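Local atomic coordinates of uncharacterized protein (Mycobacterium tuberculosis, PDB entry 6Y56), a protein that probably acts as a nucleotidyltransferase toxin of a toxin-antitoxin system, inhibiting growth by inactivating tRNA acceptor stems. Residues L13-A21 and S239-V247; L54-R64 and R181-R192. One frame throughout, in Å; residues are numbered along the deposited sequence.

Contact 1 of 2, residues L13-A21 and S239-V247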
loop_
_atom_site.group_PDB
_atom_site.type_symbol
_atom_site.label_atom_id
_atom_site.label_comp_id
_atom_site.label_asym_id
_atom_site.label_seq_id
_atom_site.Cartn_x
_atom_site.Cartn_y
_atom_site.Cartn_z
ATOM N N LEU A 13 -11.047 -11.497 -14.752
ATOM C CA LEU A 13 -11.209 -12.953 -14.775
ATOM C C LEU A 13 -12.648 -13.373 -15.045
ATOM O O LEU A 13 -13.102 -14.414 -14.565
ATOM C CB LEU A 13 -10.664 -13.620 -13.507
ATOM C CG LEU A 13 -9.158 -13.795 -13.424
ATOM C CD1 LEU A 13 -8.796 -14.352 -12.058
ATOM C CD2 LEU A 13 -8.657 -14.719 -14.526
ATOM N N GLY A 14 -13.381 -12.574 -15.812
ATOM C CA GLY A 14 -14.765 -12.870 -16.110
ATOM C C GLY A 14 -15.735 -12.692 -14.964
ATOM O O GLY A 14 -16.921 -12.989 -15.136
ATOM N N ARG A 15 -15.281 -12.209 -13.805
ATOM C CA ARG A 15 -16.152 -12.016 -12.645
ATOM C C ARG A 15 -16.877 -10.678 -12.769
ATOM O O ARG A 15 -16.252 -9.614 -12.694
ATOM C CB ARG A 15 -15.336 -12.056 -11.356
ATOM C CG ARG A 15 -14.445 -13.276 -11.197
ATOM C CD ARG A 15 -13.543 -13.124 -9.977
ATOM N NE ARG A 15 -14.302 -12.689 -8.810
ATOM C CZ ARG A 15 -13.847 -11.853 -7.878
ATOM N NH1 ARG A 15 -12.622 -11.349 -7.957
ATOM N NH2 ARG A 15 -14.626 -11.518 -6.863
ATOM N N ALA A 16 -18.202 -10.730 -12.922
ATOM C CA ALA A 16 -18.982 -9.503 -13.078
ATOM C C ALA A 16 -18.814 -8.581 -11.879
ATOM O O ALA A 16 -18.756 -7.354 -12.032
ATOM C CB ALA A 16 -20.458 -9.845 -13.285
ATOM N N GLU A 17 -18.720 -9.152 -10.680
ATOM C CA GLU A 17 -18.616 -8.347 -9.470
ATOM C C GLU A 17 -17.285 -7.622 -9.372
ATOM O O GLU A 17 -17.181 -6.657 -8.611
ATOM C CB GLU A 17 -18.808 -9.219 -8.232
ATOM C CG GLU A 17 -17.763 -10.308 -8.057
ATOM C CD GLU A 17 -18.234 -11.667 -8.550
ATOM O OE1 GLU A 17 -19.062 -11.719 -9.494
ATOM O OE2 GLU A 17 -17.771 -12.686 -7.989
ATOM N N ALA A 18 -16.274 -8.062 -10.115
ATOM C CA ALA A 18 -14.950 -7.448 -10.089
ATOM C C ALA A 18 -14.699 -6.522 -11.267
ATOM O O ALA A 18 -13.582 -6.000 -11.401
ATOM C CB ALA A 18 -13.857 -8.518 -10.039
ATOM N N TYR A 19 -15.691 -6.312 -12.134
ATOM C CA TYR A 19 -15.466 -5.472 -13.304
ATOM C C TYR A 19 -15.041 -4.063 -12.904
ATOM O O TYR A 19 -14.115 -3.494 -13.500
ATOM C CB TYR A 19 -16.731 -5.414 -14.164
ATOM C CG TYR A 19 -16.562 -4.559 -15.391
ATOM C CD1 TYR A 19 -16.071 -5.102 -16.563
ATOM C CD2 TYR A 19 -16.869 -3.198 -15.371
ATOM C CE1 TYR A 19 -15.897 -4.329 -17.689
ATOM C CE2 TYR A 19 -16.694 -2.413 -16.490
ATOM C CZ TYR A 19 -16.208 -2.986 -17.650
ATOM O OH TYR A 19 -16.026 -2.221 -18.784
ATOM N N ASP A 20 -15.717 -3.480 -11.909
ATOM C CA ASP A 20 -15.390 -2.116 -11.509
ATOM C C ASP A 20 -13.985 -2.037 -10.926
ATOM O O ASP A 20 -13.252 -1.077 -11.193
ATOM C CB ASP A 20 -16.425 -1.592 -10.511
ATOM C CG ASP A 20 -17.663 -1.004 -11.188
ATOM O OD1 ASP A 20 -17.784 -1.088 -12.422
ATOM O OD2 ASP A 20 -18.505 -0.433 -10.466
ATOM N N ALA A 21 -13.593 -3.030 -10.121
ATOM C CA ALA A 21 -12.227 -3.059 -9.602
ATOM C C ALA A 21 -11.209 -3.182 -10.728
ATOM O O ALA A 21 -10.138 -2.567 -10.676
ATOM C CB ALA A 21 -12.060 -4.211 -8.615
ATOM N N SER A 239 -14.751 -5.334 1.294
ATOM C CA SER A 239 -14.962 -5.798 -0.080
ATOM C C SER A 239 -13.815 -6.666 -0.601
ATOM O O SER A 239 -13.536 -6.679 -1.802
ATOM C CB SER A 239 -15.238 -4.632 -1.038
ATOM O OG SER A 239 -16.394 -3.918 -0.637
ATOM N N ILE A 240 -13.138 -7.403 0.287
ATOM C CA ILE A 240 -12.044 -8.261 -0.162
ATOM C C ILE A 240 -12.518 -9.248 -1.225
ATOM O O ILE A 240 -11.775 -9.564 -2.162
ATOM C CB ILE A 240 -11.339 -8.943 1.036
ATOM C CG1 ILE A 240 -10.153 -9.798 0.578
ATOM C CG2 ILE A 240 -12.324 -9.775 1.850
ATOM C CD1 ILE A 240 -8.979 -8.980 0.059
ATOM N N GLY A 241 -13.766 -9.723 -1.122
ATOM C CA GLY A 241 -14.299 -10.664 -2.094
ATOM C C GLY A 241 -14.481 -10.081 -3.474
ATOM O O GLY A 241 -14.510 -10.833 -4.453
ATOM N N VAL A 242 -14.612 -8.758 -3.576
ATOM C CA VAL A 242 -14.603 -8.109 -4.882
ATOM C C VAL A 242 -13.204 -8.146 -5.479
ATOM O O VAL A 242 -13.027 -8.360 -6.683
ATOM C CB VAL A 242 -15.134 -6.669 -4.745
ATOM C CG1 VAL A 242 -15.023 -5.922 -6.059
ATOM C CG2 VAL A 242 -16.574 -6.672 -4.237
ATOM N N LEU A 243 -12.188 -7.977 -4.642
ATOM C CA LEU A 243 -10.828 -7.758 -5.107
ATOM C C LEU A 243 -10.074 -9.038 -5.418
ATOM O O LEU A 243 -9.081 -8.991 -6.149
ATOM C CB LEU A 243 -10.048 -6.967 -4.050
ATOM C CG LEU A 243 -10.742 -5.662 -3.638
ATOM C CD1 LEU A 243 -9.965 -4.996 -2.513
ATOM C CD2 LEU A 243 -10.901 -4.710 -4.821
ATOM N N THR A 244 -10.510 -10.175 -4.879
ATOM C CA THR A 244 -9.818 -11.432 -5.119
ATOM C C THR A 244 -10.795 -12.576 -4.906
ATOM O O THR A 244 -11.836 -12.418 -4.270
ATOM C CB THR A 244 -8.601 -11.595 -4.197
ATOM O OG1 THR A 244 -7.861 -12.760 -4.579
ATOM C CG2 THR A 244 -9.031 -11.733 -2.742
ATOM N N ARG A 245 -10.422 -13.739 -5.438
ATOM C CA ARG A 245 -11.199 -14.958 -5.287
ATOM C C ARG A 245 -10.170 -16.077 -5.299
ATOM O O ARG A 245 -9.278 -16.064 -6.158
ATOM C CB ARG A 245 -12.132 -15.092 -6.489
ATOM C CG ARG A 245 -12.813 -16.437 -6.635
ATOM C CD ARG A 245 -13.615 -16.513 -7.931
ATOM N NE ARG A 245 -12.758 -16.672 -9.105
ATOM C CZ ARG A 245 -13.210 -16.815 -10.350
ATOM N NH1 ARG A 245 -12.362 -16.957 -11.359
ATOM N NH2 ARG A 245 -14.510 -16.804 -10.590
ATOM N N PRO A 246 -10.238 -17.039 -4.366
ATOM C CA PRO A 246 -11.219 -17.137 -3.287
ATOM C C PRO A 246 -10.797 -16.314 -2.083
ATOM O O PRO A 246 -9.634 -15.931 -1.962
ATOM C CB PRO A 246 -11.160 -18.618 -2.916
ATOM C CG PRO A 246 -9.745 -18.982 -3.149
ATOM C CD PRO A 246 -9.290 -18.165 -4.341
ATOM N N VAL A 247 -11.751 -16.029 -1.210
ATOM C CA VAL A 247 -11.458 -15.449 0.093
ATOM C C VAL A 247 -11.291 -16.604 1.070
ATOM O O VAL A 247 -12.199 -17.425 1.234
ATOM C CB VAL A 247 -12.571 -14.493 0.541
ATOM C CG1 VAL A 247 -12.243 -13.895 1.900
ATOM C CG2 VAL A 247 -12.751 -13.389 -0.486
#
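Ala-18 and Val-242 bring the two backbones closest, 5.3 Å between their CA atoms, where the turn leading into helix 19-38 meets the short helix 240-243. Arg-15 carries most of the contact. Its chain bends at chi3 (48°), which turns the guanidinium toward the carbonyl groups of the short helix. NH2 of Arg-15 donates to O of Gly-241 at 2.5 Å, shorter than is usual, and bent (132°), so its exact length is doubtful. The donor lies in the carbonyl plane, while the oxygen sits somewhat out of the guanidinium plane. NH1 of Arg-15 adds a weak bond to O of Val-242, 3.3 Å long. The guanidinium is also covered on both faces. CB of Arg-245 lies over its centre, and CB of Ala-18 sits on the opposite face, nearer the rim. On its own side of the contact, NH2 of Arg-15 forms a long salt bridge with OE2 of Glu-17 (3.5 Å).

Arg-245 runs past Arg-15 in the opposite direction. The stem of Arg-15 lies over a face of the Arg-245 guanidinium, with CG 3.6 Å from NH2 of Arg-245. The two guanidinium planes are 35° apart. The two NE atoms are 4.3 Å apart, a close approach of like charges that Glu-17 may partly offset.

Val-242 directs CG1 at the backbone, 3.4 Å from O of Glu-17. Deeper in, CB of Ala-21 packs on CD2 of Leu-243 at 4.0 Å. Phe-65 adjoins this apolar patch: it touches Ala-21 and shares a backbone hydrogen bond with Leu-243. The arrangement is an arginine side chain binding main-chain carbonyls of a one-turn helix, and it joins the N-terminal region to a late segment of this AbiEii-family chain.

Contact 2 of 2, residues L54-R64 and R181-R192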
loop_
_atom_site.group_PDB
_atom_site.type_symbol
_atom_site.label_atom_id
_atom_site.label_comp_id
_atom_site.label_asym_id
_atom_site.label_seq_id
_atom_site.Cartn_x
_atom_site.Cartn_y
_atom_site.Cartn_z
ATOM N N LEU A 54 2.424 -3.100 -4.306
ATOM C CA LEU A 54 2.639 -4.540 -4.321
ATOM C C LEU A 54 1.949 -5.175 -5.519
ATOM O O LEU A 54 2.549 -5.994 -6.229
ATOM C CB LEU A 54 2.142 -5.137 -3.003
ATOM C CG LEU A 54 2.297 -6.616 -2.686
ATOM C CD1 LEU A 54 3.762 -6.967 -2.472
ATOM C CD2 LEU A 54 1.451 -6.959 -1.454
ATOM N N ARG A 55 0.706 -4.768 -5.789
ATOM C CA ARG A 55 -0.015 -5.249 -6.963
ATOM C C ARG A 55 0.700 -4.865 -8.254
ATOM O O ARG A 55 0.939 -5.713 -9.119
ATOM C CB ARG A 55 -1.433 -4.680 -6.965
ATOM C CG ARG A 55 -2.086 -4.701 -8.331
ATOM C CD ARG A 55 -2.439 -6.101 -8.804
ATOM N NE ARG A 55 -3.025 -6.012 -10.138
ATOM C CZ ARG A 55 -3.891 -6.876 -10.658
ATOM N NH1 ARG A 55 -4.274 -7.954 -9.978
ATOM N NH2 ARG A 55 -4.367 -6.660 -11.880
ATOM N N LYS A 56 1.044 -3.587 -8.411
ATOM C CA LYS A 56 1.518 -3.125 -9.719
ATOM C C LYS A 56 2.903 -3.661 -10.042
ATOM O O LYS A 56 3.192 -3.980 -11.204
ATOM C CB LYS A 56 1.583 -1.596 -9.775
ATOM C CG LYS A 56 0.273 -0.882 -9.529
ATOM C CD LYS A 56 -0.802 -1.329 -10.498
ATOM C CE LYS A 56 -2.065 -0.491 -10.322
ATOM N NZ LYS A 56 -3.117 -0.848 -11.321
ATOM N N CYS A 57 3.782 -3.730 -9.049
ATOM C CA CYS A 57 5.204 -3.845 -9.310
ATOM C C CYS A 57 5.825 -5.112 -8.746
ATOM O O CYS A 57 6.998 -5.381 -9.032
ATOM C CB CYS A 57 5.923 -2.611 -8.741
ATOM S SG CYS A 57 5.508 -1.088 -9.652
ATOM N N ARG A 58 5.082 -5.900 -7.974
ATOM C CA ARG A 58 5.632 -7.144 -7.459
ATOM C C ARG A 58 4.763 -8.355 -7.758
ATOM O O ARG A 58 5.302 -9.407 -8.113
ATOM C CB ARG A 58 5.864 -7.014 -5.954
ATOM C CG ARG A 58 6.866 -5.909 -5.606
ATOM C CD ARG A 58 7.375 -6.035 -4.192
ATOM N NE ARG A 58 8.131 -4.863 -3.767
ATOM C CZ ARG A 58 9.417 -4.648 -4.006
ATOM N NH1 ARG A 58 10.131 -5.541 -4.696
ATOM N NH2 ARG A 58 9.988 -3.528 -3.550
ATOM N N LEU A 59 3.443 -8.244 -7.635
ATOM C CA LEU A 59 2.570 -9.405 -7.782
ATOM C C LEU A 59 1.859 -9.479 -9.125
ATOM O O LEU A 59 1.706 -10.578 -9.671
ATOM C CB LEU A 59 1.523 -9.438 -6.658
ATOM C CG LEU A 59 2.071 -9.469 -5.231
ATOM C CD1 LEU A 59 0.918 -9.535 -4.240
ATOM C CD2 LEU A 59 3.023 -10.644 -5.000
ATOM N N GLY A 60 1.381 -8.358 -9.652
ATOM C CA GLY A 60 0.559 -8.403 -10.848
ATOM C C GLY A 60 -0.648 -9.294 -10.633
ATOM O O GLY A 60 -1.352 -9.201 -9.624
ATOM N N ASN A 61 -0.900 -10.163 -11.613
ATOM C CA ASN A 61 -2.088 -11.061 -11.645
ATOM C C ASN A 61 -2.118 -12.055 -10.477
ATOM O O ASN A 61 -3.203 -12.606 -10.224
ATOM C CB ASN A 61 -2.205 -11.777 -12.992
ATOM C CG ASN A 61 -1.050 -12.718 -13.259
ATOM O OD1 ASN A 61 -1.260 -13.865 -13.642
ATOM N ND2 ASN A 61 0.171 -12.251 -13.062
ATOM N N VAL A 62 -0.991 -12.309 -9.811
ATOM C CA VAL A 62 -1.014 -13.279 -8.674
ATOM C C VAL A 62 -1.577 -12.590 -7.422
ATOM O O VAL A 62 -1.828 -13.286 -6.433
ATOM C CB VAL A 62 0.360 -13.922 -8.408
ATOM C CG1 VAL A 62 0.910 -14.620 -9.641
ATOM C CG2 VAL A 62 1.365 -12.923 -7.863
ATOM N N GLY A 63 -1.754 -11.267 -7.469
ATOM C CA GLY A 63 -2.288 -10.538 -6.343
ATOM C C GLY A 63 -3.673 -9.971 -6.613
ATOM O O GLY A 63 -4.177 -9.953 -7.736
ATOM N N ARG A 64 -4.268 -9.463 -5.543
ATOM C CA ARG A 64 -5.601 -8.889 -5.581
ATOM C C ARG A 64 -5.587 -7.525 -6.270
ATOM O O ARG A 64 -4.562 -6.842 -6.375
ATOM C CB ARG A 64 -6.104 -8.673 -4.153
ATOM C CG ARG A 64 -5.220 -7.708 -3.363
ATOM C CD ARG A 64 -5.797 -7.411 -1.980
ATOM N NE ARG A 64 -4.981 -6.462 -1.218
ATOM C CZ ARG A 64 -5.186 -5.147 -1.186
ATOM N NH1 ARG A 64 -6.185 -4.603 -1.869
ATOM N NH2 ARG A 64 -4.383 -4.376 -0.474
ATOM N N ARG A 181 -7.748 -6.772 3.747
ATOM C CA ARG A 181 -6.813 -6.490 2.663
ATOM C C ARG A 181 -5.377 -6.575 3.155
ATOM O O ARG A 181 -4.493 -7.060 2.435
ATOM C CB ARG A 181 -7.095 -5.115 2.048
ATOM C CG ARG A 181 -8.482 -4.974 1.417
ATOM C CD ARG A 181 -8.749 -3.528 1.005
ATOM N NE ARG A 181 -10.101 -3.334 0.483
ATOM C CZ ARG A 181 -10.454 -2.335 -0.322
ATOM N NH1 ARG A 181 -9.554 -1.439 -0.701
ATOM N NH2 ARG A 181 -11.709 -2.235 -0.745
ATOM N N ASP A 182 -5.135 -6.155 4.399
ATOM C CA ASP A 182 -3.793 -6.281 4.956
ATOM C C ASP A 182 -3.455 -7.743 5.218
ATOM O O ASP A 182 -2.319 -8.171 4.991
ATOM C CB ASP A 182 -3.678 -5.510 6.266
ATOM C CG ASP A 182 -3.613 -4.005 6.078
ATOM O OD1 ASP A 182 -3.430 -3.529 4.941
ATOM O OD2 ASP A 182 -3.778 -3.297 7.094
ATOM N N LEU A 183 -4.426 -8.521 5.712
ATOM C CA LEU A 183 -4.202 -9.952 5.901
ATOM C C LEU A 183 -3.838 -10.629 4.584
ATOM O O LEU A 183 -2.912 -11.448 4.528
ATOM C CB LEU A 183 -5.463 -10.583 6.492
ATOM C CG LEU A 183 -5.471 -12.109 6.646
ATOM C CD1 LEU A 183 -4.389 -12.555 7.626
ATOM C CD2 LEU A 183 -6.841 -12.573 7.103
ATOM N N TYR A 184 -4.566 -10.308 3.512
ATOM C CA TYR A 184 -4.243 -10.862 2.202
ATOM C C TYR A 184 -2.803 -10.536 1.805
ATOM O O TYR A 184 -2.061 -11.399 1.319
ATOM C CB TYR A 184 -5.226 -10.330 1.149
ATOM C CG TYR A 184 -4.912 -10.843 -0.228
ATOM C CD1 TYR A 184 -3.976 -10.204 -1.042
ATOM C CD2 TYR A 184 -5.513 -12.002 -0.704
ATOM C CE1 TYR A 184 -3.665 -10.687 -2.290
ATOM C CE2 TYR A 184 -5.207 -12.497 -1.962
ATOM C CZ TYR A 184 -4.276 -11.841 -2.741
ATOM O OH TYR A 184 -3.965 -12.344 -3.990
ATOM N N ASP A 185 -2.406 -9.270 1.957
ATOM C CA ASP A 185 -1.066 -8.867 1.540
ATOM C C ASP A 185 0.001 -9.548 2.388
ATOM O O ASP A 185 1.027 -9.986 1.863
ATOM C CB ASP A 185 -0.930 -7.344 1.593
ATOM C CG ASP A 185 -1.827 -6.624 0.588
ATOM O OD1 ASP A 185 -2.331 -7.249 -0.377
ATOM O OD2 ASP A 185 -2.030 -5.408 0.789
ATOM N N LEU A 186 -0.240 -9.662 3.695
ATOM C CA LEU A 186 0.711 -10.350 4.562
ATOM C C LEU A 186 0.819 -11.819 4.198
ATOM O O LEU A 186 1.898 -12.410 4.327
ATOM C CB LEU A 186 0.299 -10.194 6.025
ATOM C CG LEU A 186 0.588 -8.807 6.603
ATOM C CD1 LEU A 186 -0.110 -8.678 7.939
ATOM C CD2 LEU A 186 2.078 -8.589 6.746
ATOM N N ASN A 187 -0.289 -12.422 3.747
ATOM C CA ASN A 187 -0.236 -13.802 3.280
ATOM C C ASN A 187 0.696 -13.950 2.084
ATOM O O ASN A 187 1.374 -14.976 1.954
ATOM C CB ASN A 187 -1.646 -14.300 2.962
ATOM C CG ASN A 187 -1.674 -15.760 2.560
ATOM O OD1 ASN A 187 -1.475 -16.639 3.394
ATOM N ND2 ASN A 187 -1.924 -16.023 1.285
ATOM N N HIS A 188 0.754 -12.939 1.202
ATOM C CA HIS A 188 1.733 -12.962 0.120
ATOM C C HIS A 188 3.145 -12.768 0.644
ATOM O O HIS A 188 4.060 -13.475 0.217
ATOM C CB HIS A 188 1.400 -11.906 -0.930
ATOM C CG HIS A 188 0.472 -12.393 -1.989
ATOM N ND1 HIS A 188 0.869 -13.254 -2.991
ATOM C CD2 HIS A 188 -0.841 -12.146 -2.199
ATOM C CE1 HIS A 188 -0.165 -13.515 -3.773
ATOM N NE2 HIS A 188 -1.213 -12.854 -3.315
ATOM N N PHE A 189 3.356 -11.814 1.560
ATOM C CA PHE A 189 4.703 -11.642 2.101
ATOM C C PHE A 189 5.181 -12.936 2.740
ATOM O O PHE A 189 6.362 -13.291 2.640
ATOM C CB PHE A 189 4.756 -10.503 3.124
ATOM C CG PHE A 189 4.739 -9.127 2.526
ATOM C CD1 PHE A 189 5.774 -8.671 1.733
ATOM C CD2 PHE A 189 3.675 -8.285 2.769
ATOM C CE1 PHE A 189 5.736 -7.397 1.186
ATOM C CE2 PHE A 189 3.636 -7.010 2.238
ATOM C CZ PHE A 189 4.663 -6.565 1.442
ATOM N N ALA A 190 4.262 -13.677 3.360
ATOM C CA ALA A 190 4.614 -14.927 4.021
ATOM C C ALA A 190 5.065 -16.003 3.047
ATOM O O ALA A 190 5.689 -16.981 3.476
ATOM C CB ALA A 190 3.427 -15.429 4.839
ATOM N N SER A 191 4.752 -15.858 1.764
ATOM C CA SER A 191 5.178 -16.803 0.738
ATOM C C SER A 191 6.471 -16.387 0.052
ATOM O O SER A 191 6.954 -17.116 -0.820
ATOM C CB SER A 191 4.080 -16.975 -0.317
ATOM O OG SER A 191 4.049 -15.850 -1.174
ATOM N N ARG A 192 7.036 -15.243 0.415
ATOM C CA ARG A 192 8.226 -14.697 -0.218
ATOM C C ARG A 192 9.375 -14.677 0.780
ATOM O O ARG A 192 9.195 -14.926 1.975
ATOM C CB ARG A 192 7.937 -13.287 -0.751
ATOM C CG ARG A 192 6.871 -13.284 -1.854
ATOM C CD ARG A 192 6.307 -11.893 -2.140
ATOM N NE ARG A 192 7.328 -10.977 -2.629
ATOM C CZ ARG A 192 7.674 -10.853 -3.906
ATOM N NH1 ARG A 192 7.072 -11.584 -4.835
ATOM N NH2 ARG A 192 8.624 -9.997 -4.246
HETATM O O HOH W 1 9.556 -7.870 -6.443
HETATM O O HOH W 2 -6.959 -1.756 -1.566
#
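Helices 54-59 and 181-189 run nearly parallel, 9° between their short axes, but those axes stay 12.8 Å apart. The loop after the first helix helps bridge this distance, in the packing of two sequence-distant helices of the AbiEii-type nucleotidyltransferase fold. Arg-64 reaches Asp-185 with a side-on, two-nitrogen salt bridge. NE donates to OD1 and NH2 to OD2 of Asp-185, both on the syn side. The NH2 bond is the straighter, at 171°. The two groups are nearly coplanar. Asp-185 OD2 also pairs with Lys-170, so two cations share this buried carboxylate.

CG of Arg-64 lies between the backbone N and carbonyl carbon (chi1 61°), and the extended chain then passes over Tyr-184. CB of Arg-64 makes a CH-pi contact with that ring, 4.1 Å from its centroid. The guanidinium stands almost perpendicular to the ring. CB of Arg-181 covers one guanidinium face over its centre.

Further along, CD1 of Leu-59 sits over the centre of the His-188 ring, 3.7 Å from its centroid. His-188 is fixed by an in-plane bond from NE2 to OH of Tyr-184 at 2.9 Å. CD1 of Leu-54 meets CZ of Phe-189 at 4.0 Å. At the outer end, Arg-58 is salt-bridged to Glu-138 and Arg-192 to Glu-163. Between them, water 1 accepts from NH1 of Arg-58 at 3.0 Å and, weakly, from NH2 of Arg-192.

Contact 2 lies nearer the middle of the chain, about 10 Å from its centre; contact 1 lies about 18 Å out. Both are partly buried, but contact 2 has more buried residues. They hold different elements and adjoin through Leu-243 and Thr-244, which belong to contact 1 and pack on Arg-64, Arg-181 and Tyr-184 of contact 2. For example, CD1 of Leu-243 is 3.4 Å from NE of Arg-181. An arginine leads in each. In the outer contact it binds main-chain carbonyls of a short helix; in the inner one it pairs with a buried carboxylate. Aromatic and histidine rings contribute to contact 2 alone.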